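Local coordinates for extracellular solute-binding protein family 1 (Arthrobacter chlorophenolicus, PDB 4R2F) that binds the disaccharide laminaribiose and probably hands it to an ABC-type importer as the extracellular sugar-binding component, at residues V192-G197 and N206-M211; L242-V245 and V249-P252; A253-T258 and F403-L408. All coordinates share one frame; numbering follows the deposited sequence.

Contact 1 (V192-G197 and N206-M211); sequences VGFATG and NHLMIM. With BGC (beta-D-glucopyranose), chain B.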
ATOM      1  N   VAL A 192     -14.656 -15.205   9.646  1.00 33.65           N
ATOM      2  CA  VAL A 192     -14.865 -14.003   8.853  1.00 34.93           C
ATOM      3  C   VAL A 192     -14.498 -14.292   7.422  1.00 33.71           C
ATOM      4  O   VAL A 192     -13.350 -14.586   7.096  1.00 33.58           O
ATOM      5  CB  VAL A 192     -14.074 -12.812   9.402  1.00 35.39           C
ATOM      6  CG1 VAL A 192     -14.155 -11.626   8.447  1.00 29.76           C
ATOM      7  CG2 VAL A 192     -14.625 -12.442  10.768  1.00 39.35           C
ATOM      8  N   GLY A 193     -15.490 -14.191   6.560  1.00 35.49           N
ATOM      9  CA  GLY A 193     -15.314 -14.517   5.149  1.00 33.41           C
ATOM     10  C   GLY A 193     -14.575 -13.491   4.320  1.00 33.05           C
ATOM     11  O   GLY A 193     -14.137 -13.800   3.227  1.00 33.96           O
ATOM     12  N   PHE A 194     -14.454 -12.259   4.819  1.00 33.94           N
ATOM     13  CA  PHE A 194     -13.691 -11.243   4.123  1.00 30.37           C
ATOM     14  C   PHE A 194     -13.194 -10.226   5.143  1.00 26.37           C
ATOM     15  O   PHE A 194     -13.870  -9.218   5.453  1.00 33.36           O
ATOM     16  CB  PHE A 194     -14.537 -10.599   3.020  1.00 32.77           C
ATOM     17  CG  PHE A 194     -13.738  -9.988   1.907  1.00 42.94           C
ATOM     18  CD1 PHE A 194     -13.026 -10.783   1.028  1.00 37.42           C
ATOM     19  CD2 PHE A 194     -13.747  -8.631   1.702  1.00 75.64           C
ATOM     20  CE1 PHE A 194     -12.304 -10.230  -0.007  1.00 39.61           C
ATOM     21  CE2 PHE A 194     -13.040  -8.073   0.663  1.00101.70           C
ATOM     22  CZ  PHE A 194     -12.306  -8.872  -0.187  1.00 61.48           C
ATOM     23  N   ALA A 195     -11.996 -10.494   5.650  1.00 27.20           N
ATOM     24  CA  ALA A 195     -11.432  -9.741   6.740  1.00 28.87           C
ATOM     25  C   ALA A 195     -10.856  -8.465   6.192  1.00 32.09           C
ATOM     26  O   ALA A 195     -10.124  -8.474   5.190  1.00 31.47           O
ATOM     27  CB  ALA A 195     -10.353 -10.545   7.444  1.00 29.40           C
ATOM     28  N   THR A 196     -11.195  -7.377   6.859  1.00 32.96           N
ATOM     29  CA  THR A 196     -10.669  -6.060   6.536  1.00 27.33           C
ATOM     30  C   THR A 196     -10.747  -5.188   7.800  1.00 38.19           C
ATOM     31  O   THR A 196     -11.110  -5.673   8.861  1.00 33.58           O
ATOM     32  CB  THR A 196     -11.396  -5.440   5.331  1.00 34.93           C
ATOM     33  OG1 THR A 196     -10.625  -4.347   4.832  1.00 28.42           O
ATOM     34  CG2 THR A 196     -12.777  -4.951   5.708  1.00 29.74           C
ATOM     35  N   GLY A 197     -10.391  -3.917   7.685  1.00 25.16           N
ATOM     36  CA  GLY A 197     -10.459  -3.022   8.800  1.00 32.02           C
ATOM     37  C   GLY A 197     -10.244  -1.597   8.378  1.00 36.84           C
ATOM     38  O   GLY A 197      -9.432  -1.336   7.497  1.00 28.46           O
ATOM     39  N   ASN A 206      -9.613   1.269   3.079  1.00 28.59           N
ATOM     40  CA  ASN A 206      -9.489   2.226   1.967  1.00 27.60           C
ATOM     41  C   ASN A 206      -9.051   1.490   0.718  1.00 43.02           C
ATOM     42  O   ASN A 206      -9.576   1.711  -0.371  1.00 27.77           O
ATOM     43  CB  ASN A 206      -8.436   3.289   2.274  1.00 35.25           C
ATOM     44  CG  ASN A 206      -8.869   4.293   3.318  1.00 36.42           C
ATOM     45  OD1 ASN A 206      -8.089   5.162   3.689  1.00 41.27           O
ATOM     46  ND2 ASN A 206     -10.115   4.230   3.747  1.00 27.11           N
ATOM     47  N   HIS A 207      -8.086   0.590   0.881  1.00 30.14           N
ATOM     48  CA  HIS A 207      -7.465  -0.028  -0.261  1.00 32.53           C
ATOM     49  C   HIS A 207      -8.392  -1.038  -0.893  1.00 22.34           C
ATOM     50  O   HIS A 207      -8.390  -1.210  -2.109  1.00 30.63           O
ATOM     51  CB  HIS A 207      -6.156  -0.684   0.136  1.00 33.95           C
ATOM     52  CG  HIS A 207      -5.142   0.278   0.669  1.00 21.94           C
ATOM     53  ND1 HIS A 207      -3.966  -0.128   1.261  1.00 27.34           N
ATOM     54  CD2 HIS A 207      -5.119   1.636   0.678  1.00 30.72           C
ATOM     55  CE1 HIS A 207      -3.266   0.935   1.622  1.00 26.56           C
ATOM     56  NE2 HIS A 207      -3.944   2.017   1.273  1.00 28.08           N
ATOM     57  N   LEU A 208      -9.175  -1.698  -0.047  1.00 29.66           N
ATOM     58  CA  LEU A 208     -10.193  -2.607  -0.479  1.00 29.56           C
ATOM     59  C   LEU A 208     -11.206  -1.883  -1.363  1.00 32.42           C
ATOM     60  O   LEU A 208     -11.620  -2.424  -2.365  1.00 26.33           O
ATOM     61  CB  LEU A 208     -10.901  -3.228   0.728  1.00 31.89           C
ATOM     62  CG  LEU A 208     -11.950  -4.281   0.415  1.00 38.21           C
ATOM     63  CD1 LEU A 208     -11.413  -5.418  -0.458  1.00 34.38           C
ATOM     64  CD2 LEU A 208     -12.540  -4.815   1.710  1.00 38.44           C
ATOM     65  N   MET A 209     -11.614  -0.675  -0.984  1.00 32.05           N
ATOM     66  CA  MET A 209     -12.658   0.059  -1.752  1.00 32.66           C
ATOM     67  C   MET A 209     -12.165   0.194  -3.198  1.00 32.36           C
ATOM     68  O   MET A 209     -12.834  -0.238  -4.161  1.00 30.32           O
ATOM     69  CB  MET A 209     -12.952   1.441  -1.142  1.00 33.58           C
ATOM     70  CG  MET A 209     -13.584   1.479   0.262  1.00 39.60           C
ATOM     71  SD  MET A 209     -15.156   0.619   0.493  1.00 25.17           S
ATOM     72  CE  MET A 209     -14.609  -0.937   1.165  1.00 33.81           C
ATOM     73  N   ILE A 210     -10.941   0.692  -3.328  1.00 31.51           N
ATOM     74  CA  ILE A 210     -10.360   0.942  -4.635  1.00 31.46           C
ATOM     75  C   ILE A 210      -9.997  -0.354  -5.331  1.00 35.56           C
ATOM     76  O   ILE A 210     -10.249  -0.482  -6.527  1.00 29.41           O
ATOM     77  CB  ILE A 210      -9.115   1.855  -4.584  1.00 27.23           C
ATOM     78  CG1 ILE A 210      -9.389   3.129  -3.791  1.00 33.45           C
ATOM     79  CG2 ILE A 210      -8.654   2.204  -6.008  1.00 41.09           C
ATOM     80  CD1 ILE A 210     -10.462   4.008  -4.372  1.00 36.26           C
ATOM     81  N   MET A 211      -9.436  -1.328  -4.613  1.00 28.44           N
ATOM     82  CA  MET A 211      -9.163  -2.642  -5.246  1.00 25.68           C
ATOM     83  C   MET A 211     -10.401  -3.243  -5.880  1.00 39.44           C
ATOM     84  O   MET A 211     -10.309  -3.797  -6.998  1.00 29.96           O
ATOM     85  CB  MET A 211      -8.532  -3.690  -4.314  1.00 30.27           C
ATOM     86  CG  MET A 211      -8.178  -4.998  -5.065  1.00 29.62           C
ATOM     87  SD  MET A 211      -9.567  -6.163  -5.114  1.00 34.85           S
ATOM     88  CE  MET A 211      -9.221  -7.078  -3.605  1.00 51.52           C
TER
HETATM   89  C2  BGC B   2       0.816   2.116   1.102  1.00 26.35           C
HETATM   90  C3  BGC B   2       1.165   3.567   0.767  1.00 29.82           C
HETATM   91  C4  BGC B   2      -0.045   4.459   1.009  1.00 26.66           C
HETATM   92  C5  BGC B   2      -0.550   4.278   2.434  1.00 26.83           C
HETATM   93  C6  BGC B   2      -1.844   5.064   2.689  1.00 27.09           C
HETATM   94  C1  BGC B   2       0.416   2.110   2.567  1.00 24.00           C
HETATM   95  O2  BGC B   2       1.925   1.255   0.872  1.00 27.54           O
HETATM   96  O3  BGC B   2       1.588   3.677  -0.592  1.00 24.55           O
HETATM   97  O4  BGC B   2       0.328   5.823   0.864  1.00 29.45           O
HETATM   98  O5  BGC B   2      -0.781   2.892   2.709  1.00 23.42           O
HETATM   99  O6  BGC B   2      -2.938   4.603   1.865  1.00 26.87           O
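F194 and L208 come at each other from opposite directions in the core of a periplasmic-type solute-binding fold, where the loop before helix 204-215 lies against the helix's own flank. The L208 side chain comes to the rim of the phenyl ring, not over a face: CD1 sits near the ring plane, 3.3 Å from F194 CE2, and CD2 follows at 3.5 Å from the same carbon. This is the tight half of the contact. L208 has CG anti to its backbone N (chi1 -176°), which carries both methyls off the helix toward the loop; a branched aliphatic end suits the place because one methyl can meet the ring while the other also serves T196. M275 of strand 273-275 touches L208 too, and Y273 touches F194.

Packing is looser toward T196. Its OG1, CB and CG2 all lie 3.7 to 4.0 Å from L208 CD2, so a single carbon faces the whole threonine in van der Waals contact.

One residue before L208 the helix turns to another surface, the sugar cleft. There H207 leaves the loop alone and reaches the glucose, while R156 NE bonds to its ND1 and would help fix the imidazole's rotation; F309 meets the ring at a tilt. D395, D154, N311 and G101 also hydrogen-bond to the bound sugar. Histidine suits this place because its two nitrogens can serve protein and ligand at once: NE2 donates to O6 of the glucose across 2.8 Å, with an N-H...O angle of 172°.

Contact 2 (L242-V245 and V249-P252); sequences LELV and VIDP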
ATOM      1  N   LEU A 242     -21.365  -3.714  -0.131  1.00 35.16           N
ATOM      2  CA  LEU A 242     -22.556  -3.580   0.726  1.00 30.43           C
ATOM      3  C   LEU A 242     -23.281  -4.897   0.959  1.00 30.23           C
ATOM      4  O   LEU A 242     -23.775  -5.144   2.058  1.00 37.11           O
ATOM      5  CB  LEU A 242     -23.520  -2.571   0.137  1.00 30.40           C
ATOM      6  CG  LEU A 242     -23.030  -1.134   0.166  1.00 31.84           C
ATOM      7  CD1 LEU A 242     -23.930  -0.256  -0.719  1.00 43.29           C
ATOM      8  CD2 LEU A 242     -22.996  -0.620   1.597  1.00 38.14           C
ATOM      9  N   GLU A 243     -23.303  -5.759  -0.054  1.00 30.82           N
ATOM     10  CA  GLU A 243     -23.882  -7.064   0.080  1.00 37.74           C
ATOM     11  C   GLU A 243     -23.024  -7.948   0.989  1.00 43.30           C
ATOM     12  O   GLU A 243     -23.555  -8.720   1.764  1.00 34.75           O
ATOM     13  CB  GLU A 243     -24.018  -7.705  -1.290  1.00 39.48           C
ATOM     14  CG  GLU A 243     -25.059  -8.796  -1.363  1.00 47.96           C
ATOM     15  CD  GLU A 243     -25.147  -9.396  -2.755  1.00111.60           C
ATOM     16  OE1 GLU A 243     -25.896 -10.376  -2.934  1.00 64.99           O
ATOM     17  OE2 GLU A 243     -24.458  -8.900  -3.675  1.00 68.17           O
ATOM     18  N   LEU A 244     -21.703  -7.880   0.869  1.00 29.51           N
ATOM     19  CA  LEU A 244     -20.849  -8.589   1.821  1.00 36.56           C
ATOM     20  C   LEU A 244     -21.093  -8.111   3.270  1.00 32.72           C
ATOM     21  O   LEU A 244     -21.142  -8.934   4.201  1.00 31.96           O
ATOM     22  CB  LEU A 244     -19.387  -8.433   1.471  1.00 35.16           C
ATOM     23  CG  LEU A 244     -18.908  -9.045   0.168  1.00 40.16           C
ATOM     24  CD1 LEU A 244     -17.411  -8.843   0.079  1.00 39.89           C
ATOM     25  CD2 LEU A 244     -19.264 -10.513   0.078  1.00 41.02           C
ATOM     26  N   VAL A 245     -21.293  -6.797   3.441  1.00 28.60           N
ATOM     27  CA  VAL A 245     -21.605  -6.208   4.753  1.00 32.51           C
ATOM     28  C   VAL A 245     -22.960  -6.665   5.300  1.00 40.14           C
ATOM     29  O   VAL A 245     -23.054  -7.070   6.470  1.00 35.48           O
ATOM     30  CB  VAL A 245     -21.530  -4.663   4.751  1.00 32.15           C
ATOM     31  CG1 VAL A 245     -22.019  -4.082   6.081  1.00 33.13           C
ATOM     32  CG2 VAL A 245     -20.094  -4.183   4.494  1.00 31.09           C
ATOM     33  N   VAL A 249     -20.494 -11.307   5.833  1.00 30.63           N
ATOM     34  CA  VAL A 249     -19.227 -11.864   5.307  1.00 33.77           C
ATOM     35  C   VAL A 249     -18.078 -10.931   5.689  1.00 24.01           C
ATOM     36  O   VAL A 249     -16.985 -11.366   6.072  1.00 32.83           O
ATOM     37  CB  VAL A 249     -19.321 -12.047   3.781  1.00 35.15           C
ATOM     38  CG1 VAL A 249     -17.970 -12.402   3.162  1.00 38.71           C
ATOM     39  CG2 VAL A 249     -20.375 -13.107   3.469  1.00 36.02           C
ATOM     40  N   ILE A 250     -18.339  -9.637   5.560  1.00 31.50           N
ATOM     41  CA  ILE A 250     -17.540  -8.644   6.242  1.00 31.61           C
ATOM     42  C   ILE A 250     -18.087  -8.549   7.658  1.00 31.52           C
ATOM     43  O   ILE A 250     -19.304  -8.474   7.865  1.00 34.42           O
ATOM     44  CB  ILE A 250     -17.577  -7.285   5.497  1.00 26.04           C
ATOM     45  CG1 ILE A 250     -16.777  -7.409   4.183  1.00 26.57           C
ATOM     46  CG2 ILE A 250     -17.029  -6.176   6.368  1.00 37.11           C
ATOM     47  CD1 ILE A 250     -16.816  -6.184   3.276  1.00 35.68           C
ATOM     48  N   ASP A 251     -17.163  -8.551   8.611  1.00 31.38           N
ATOM     49  CA  ASP A 251     -17.445  -8.511  10.049  1.00 35.57           C
ATOM     50  C   ASP A 251     -18.092  -7.164  10.326  1.00 32.30           C
ATOM     51  O   ASP A 251     -17.591  -6.122   9.858  1.00 28.93           O
ATOM     52  CB  ASP A 251     -16.105  -8.662  10.786  1.00 32.84           C
ATOM     53  CG  ASP A 251     -16.212  -8.659  12.317  1.00 33.94           C
ATOM     54  OD1 ASP A 251     -17.127  -8.070  12.936  1.00 29.67           O
ATOM     55  OD2 ASP A 251     -15.279  -9.232  12.921  1.00 33.40           O
ATOM     56  N   PRO A 252     -19.226  -7.159  11.051  1.00 35.50           N
ATOM     57  CA  PRO A 252     -19.892  -5.883  11.287  1.00 36.94           C
ATOM     58  C   PRO A 252     -19.034  -4.875  12.064  1.00 35.00           C
ATOM     59  O   PRO A 252     -19.275  -3.664  11.952  1.00 34.15           O
ATOM     60  CB  PRO A 252     -21.144  -6.281  12.097  1.00 34.80           C
ATOM     61  CG  PRO A 252     -20.766  -7.565  12.745  1.00 38.96           C
ATOM     62  CD  PRO A 252     -19.941  -8.272  11.702  1.00 40.34           C
TER
HETATM   63  O   HOH W   1     -21.520  -7.096   8.643  1.00 26.67           O
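With CG1 anti to its carbonyl carbon (chi1 -71°) and CD1 stretched out beyond it, I250 reaches back over the end of helix 232-246, bringing CD1 3.9 Å from L244 CB and 4.0 Å from V245 CG2. L244 likewise keeps CG anti to its carbonyl carbon and extends the rest of its chain, so that CD2 comes 3.8 Å from V249 CG1, the two side chains crossing at a slant. The beta-branched residues suit the turn: V249 and I250 each offer carbons close to the backbone, and V245 presents CG2 to both CD1 and CG2 of I250. F194 touches L244, V249 and I250, joining this small apolar cluster to the neighbouring loop.

The polar part of the contact is carried by the backbone. L244 O receives two backbone donors. V249 N approaches in the carbonyl plane at 3.0 Å, though with a bent N-H...O angle of 132°, while I250 N stands above that plane at 3.2 Å on a straighter path of 163°. The bond from V249 spans six residues, like the long bond of a Schellman motif, and turns the chain back at the helix terminus. The next carbonyl is served by water: water 1 donates to V245 O and to I250 O, each at 2.7 Å.

Shortening I250 to an alanine removes CG1, CG2 and CD1, and is likely to open a gap over L244 CB and beside V245 CG2.

Helix ends expose carbonyls that lack the next turn's donors; here the departing chain serves L244 O and a water serves V245 O, which probably eases some of the partial negative charge of the C terminus.

Contact 3 (A253-T258 and F403-L408); sequences AAVSYT and FTQTVL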
ATOM      1  N   ALA A 253     -18.042  -5.342  12.829  1.00 32.95           N
ATOM      2  CA  ALA A 253     -17.127  -4.404  13.509  1.00 30.15           C
ATOM      3  C   ALA A 253     -15.875  -4.076  12.692  1.00 33.13           C
ATOM      4  O   ALA A 253     -15.016  -3.372  13.190  1.00 29.47           O
ATOM      5  CB  ALA A 253     -16.708  -4.943  14.855  1.00 24.49           C
ATOM      6  N   ALA A 254     -15.759  -4.580  11.461  1.00 30.80           N
ATOM      7  CA  ALA A 254     -14.542  -4.303  10.632  1.00 27.53           C
ATOM      8  C   ALA A 254     -14.193  -2.804  10.542  1.00 27.49           C
ATOM      9  O   ALA A 254     -13.033  -2.429  10.487  1.00 26.67           O
ATOM     10  CB  ALA A 254     -14.704  -4.872   9.232  1.00 30.87           C
ATOM     11  N   VAL A 255     -15.211  -1.960  10.502  1.00 30.65           N
ATOM     12  CA  VAL A 255     -15.024  -0.511  10.413  1.00 25.88           C
ATOM     13  C   VAL A 255     -14.129   0.038  11.533  1.00 29.46           C
ATOM     14  O   VAL A 255     -13.433   1.051  11.359  1.00 31.33           O
ATOM     15  CB  VAL A 255     -16.407   0.219  10.406  1.00 28.98           C
ATOM     16  CG1 VAL A 255     -17.189  -0.071  11.662  1.00 29.83           C
ATOM     17  CG2 VAL A 255     -16.240   1.718  10.261  1.00 34.60           C
ATOM     18  N   SER A 256     -14.153  -0.632  12.685  1.00 28.76           N
ATOM     19  CA  SER A 256     -13.464  -0.177  13.874  1.00 24.09           C
ATOM     20  C   SER A 256     -12.055  -0.743  14.040  1.00 27.02           C
ATOM     21  O   SER A 256     -11.330  -0.327  14.951  1.00 31.89           O
ATOM     22  CB  SER A 256     -14.278  -0.562  15.122  1.00 27.33           C
ATOM     23  OG  SER A 256     -14.221  -1.970  15.384  1.00 29.32           O
ATOM     24  N   TYR A 257     -11.677  -1.691  13.192  1.00 29.57           N
ATOM     25  CA  TYR A 257     -10.512  -2.502  13.494  1.00 34.06           C
ATOM     26  C   TYR A 257      -9.204  -1.858  13.090  1.00 25.95           C
ATOM     27  O   TYR A 257      -9.010  -1.450  11.950  1.00 26.83           O
ATOM     28  CB  TYR A 257     -10.592  -3.851  12.825  1.00 25.48           C
ATOM     29  CG  TYR A 257     -11.586  -4.840  13.383  1.00 31.93           C
ATOM     30  CD1 TYR A 257     -12.004  -4.823  14.727  1.00 28.42           C
ATOM     31  CD2 TYR A 257     -12.053  -5.845  12.573  1.00 33.27           C
ATOM     32  CE1 TYR A 257     -12.896  -5.782  15.198  1.00 29.01           C
ATOM     33  CE2 TYR A 257     -12.947  -6.791  13.022  1.00 36.05           C
ATOM     34  CZ  TYR A 257     -13.366  -6.765  14.324  1.00 32.23           C
ATOM     35  OH  TYR A 257     -14.254  -7.741  14.712  1.00 31.95           O
ATOM     36  N   THR A 258      -8.302  -1.794  14.047  1.00 28.46           N
ATOM     37  CA  THR A 258      -6.971  -1.280  13.846  1.00 32.18           C
ATOM     38  C   THR A 258      -6.142  -2.366  13.162  1.00 21.20           C
ATOM     39  O   THR A 258      -6.590  -3.515  12.969  1.00 28.73           O
ATOM     40  CB  THR A 258      -6.273  -0.990  15.199  1.00 29.88           C
ATOM     41  OG1 THR A 258      -6.263  -2.208  15.951  1.00 28.90           O
ATOM     42  CG2 THR A 258      -6.962   0.129  16.025  1.00 32.63           C
ATOM     43  N   PHE A 403     -15.672   7.558   3.017  1.00 31.21           N
ATOM     44  CA  PHE A 403     -16.315   6.641   2.081  1.00 31.84           C
ATOM     45  C   PHE A 403     -16.214   5.203   2.570  1.00 29.40           C
ATOM     46  O   PHE A 403     -17.207   4.467   2.622  1.00 33.59           O
ATOM     47  CB  PHE A 403     -15.673   6.813   0.712  1.00 30.40           C
ATOM     48  CG  PHE A 403     -16.120   5.837  -0.310  1.00 33.68           C
ATOM     49  CD1 PHE A 403     -17.433   5.812  -0.756  1.00 31.60           C
ATOM     50  CD2 PHE A 403     -15.221   4.948  -0.867  1.00 45.34           C
ATOM     51  CE1 PHE A 403     -17.834   4.909  -1.714  1.00 35.70           C
ATOM     52  CE2 PHE A 403     -15.618   4.064  -1.838  1.00 37.57           C
ATOM     53  CZ  PHE A 403     -16.931   4.036  -2.259  1.00 38.58           C
ATOM     54  N   THR A 404     -15.014   4.810   2.963  1.00 38.04           N
ATOM     55  CA  THR A 404     -14.784   3.455   3.431  1.00 32.77           C
ATOM     56  C   THR A 404     -15.651   3.139   4.652  1.00 25.39           C
ATOM     57  O   THR A 404     -16.224   2.061   4.742  1.00 28.58           O
ATOM     58  CB  THR A 404     -13.286   3.216   3.780  1.00 30.38           C
ATOM     59  OG1 THR A 404     -12.460   3.554   2.659  1.00 30.72           O
ATOM     60  CG2 THR A 404     -13.052   1.759   4.149  1.00 30.84           C
ATOM     61  N   GLN A 405     -15.700   4.055   5.605  1.00 34.30           N
ATOM     62  CA  GLN A 405     -16.392   3.771   6.841  1.00 28.84           C
ATOM     63  C   GLN A 405     -17.884   3.686   6.598  1.00 28.98           C
ATOM     64  O   GLN A 405     -18.588   2.849   7.182  1.00 36.39           O
ATOM     65  CB  GLN A 405     -16.002   4.793   7.896  1.00 30.13           C
ATOM     66  CG  GLN A 405     -14.546   4.610   8.325  1.00 30.77           C
ATOM     67  CD  GLN A 405     -14.111   5.456   9.508  1.00 33.06           C
ATOM     68  OE1 GLN A 405     -14.615   6.548   9.728  1.00 46.25           O
ATOM     69  NE2 GLN A 405     -13.161   4.946  10.282  1.00 48.91           N
ATOM     70  N   THR A 406     -18.358   4.518   5.686  1.00 31.75           N
ATOM     71  CA  THR A 406     -19.750   4.473   5.247  1.00 29.67           C
ATOM     72  C   THR A 406     -20.126   3.140   4.617  1.00 37.56           C
ATOM     73  O   THR A 406     -21.175   2.560   4.933  1.00 34.83           O
ATOM     74  CB  THR A 406     -20.019   5.645   4.270  1.00 33.50           C
ATOM     75  OG1 THR A 406     -20.038   6.870   5.021  1.00 40.40           O
ATOM     76  CG2 THR A 406     -21.312   5.486   3.523  1.00 31.52           C
ATOM     77  N   VAL A 407     -19.278   2.636   3.729  1.00 27.73           N
ATOM     78  CA  VAL A 407     -19.581   1.369   3.077  1.00 30.25           C
ATOM     79  C   VAL A 407     -19.520   0.210   4.081  1.00 25.66           C
ATOM     80  O   VAL A 407     -20.387  -0.678   4.086  1.00 33.40           O
ATOM     81  CB  VAL A 407     -18.629   1.120   1.894  1.00 32.47           C
ATOM     82  CG1 VAL A 407     -18.824  -0.269   1.324  1.00 31.74           C
ATOM     83  CG2 VAL A 407     -18.843   2.171   0.812  1.00 36.17           C
ATOM     84  N   LEU A 408     -18.495   0.224   4.926  1.00 30.99           N
ATOM     85  CA  LEU A 408     -18.258  -0.891   5.838  1.00 31.73           C
ATOM     86  C   LEU A 408     -19.312  -0.965   6.967  1.00 36.37           C
ATOM     87  O   LEU A 408     -19.416  -1.984   7.647  1.00 31.24           O
ATOM     88  CB  LEU A 408     -16.833  -0.826   6.408  1.00 30.75           C
ATOM     89  CG  LEU A 408     -15.669  -1.198   5.476  1.00 23.93           C
ATOM     90  CD1 LEU A 408     -14.363  -1.210   6.234  1.00 40.38           C
ATOM     91  CD2 LEU A 408     -15.886  -2.529   4.758  1.00 35.92           C
TER
HETATM   92  O   HOH W   2     -17.662  -3.296   9.190  1.00 37.26           O
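A short 3-10 turn around V255 lies in the connection between helices 232-246 and 259-267 and rests on the last turns of helix 398-408. V255 makes the contact from the turn's side. Its CG2 lies anti to the backbone N, and from there meets the aliphatic part of Q405 at about a right angle, 3.9 Å from Q405 CG and equally near its CB. Next to it the V255 and L408 side chains face each other through their first carbons, CB to CB at 4.2 Å, a looser apolar touch. Valine is apt here, being compact enough to lie against both residues. Glutamine suits the edge of the contact: its methylenes pack on V255 while its amide NE2 bonds to S198 O. The hydroxyl of S198 bonds in turn with V255 O, so one residue outside serves both partners.

The polar link between the segments is indirect. Water 2 bridges V255 N and L408 O, accepting from the amide at 3.1 Å and donating to the carbonyl at 2.7 Å.

Within the turn, A253 O takes both S256 N, at 2.9 Å, and S256 OG, at 2.7 Å; a serine suits the position because its short side chain folds back to A253 O. T258 then caps the helix that follows, and N261 OD1 bonds back to T258 N, consistent with a capping box. The contact itself joins parts of the solute-binding fold that are far apart in sequence: a 3-10 turn in an interhelical connection, packed on the C-terminal end of a helix.

In the fold
From the N terminus, contact 1 comes first and closes the short loop between its own segments, folding 192-197 onto the start of helix 204-215. Contact 2 follows, closing a tighter turn of three residues at the end of helix 232-246. Contact 3 then bridges 144 intervening residues to bring helix 398-408 back to the connection after that turn. The three stand in series, without nesting or crossing, yet their centres lie only 9 to 10 Å apart. V249 packs on F194, N206 and T404 pair between helices 204-215 and 398-408, D251 meets Y257, and V245 touches V407, so loops and helices distant in sequence form one packed region, which reaches the sugar site through contact 1.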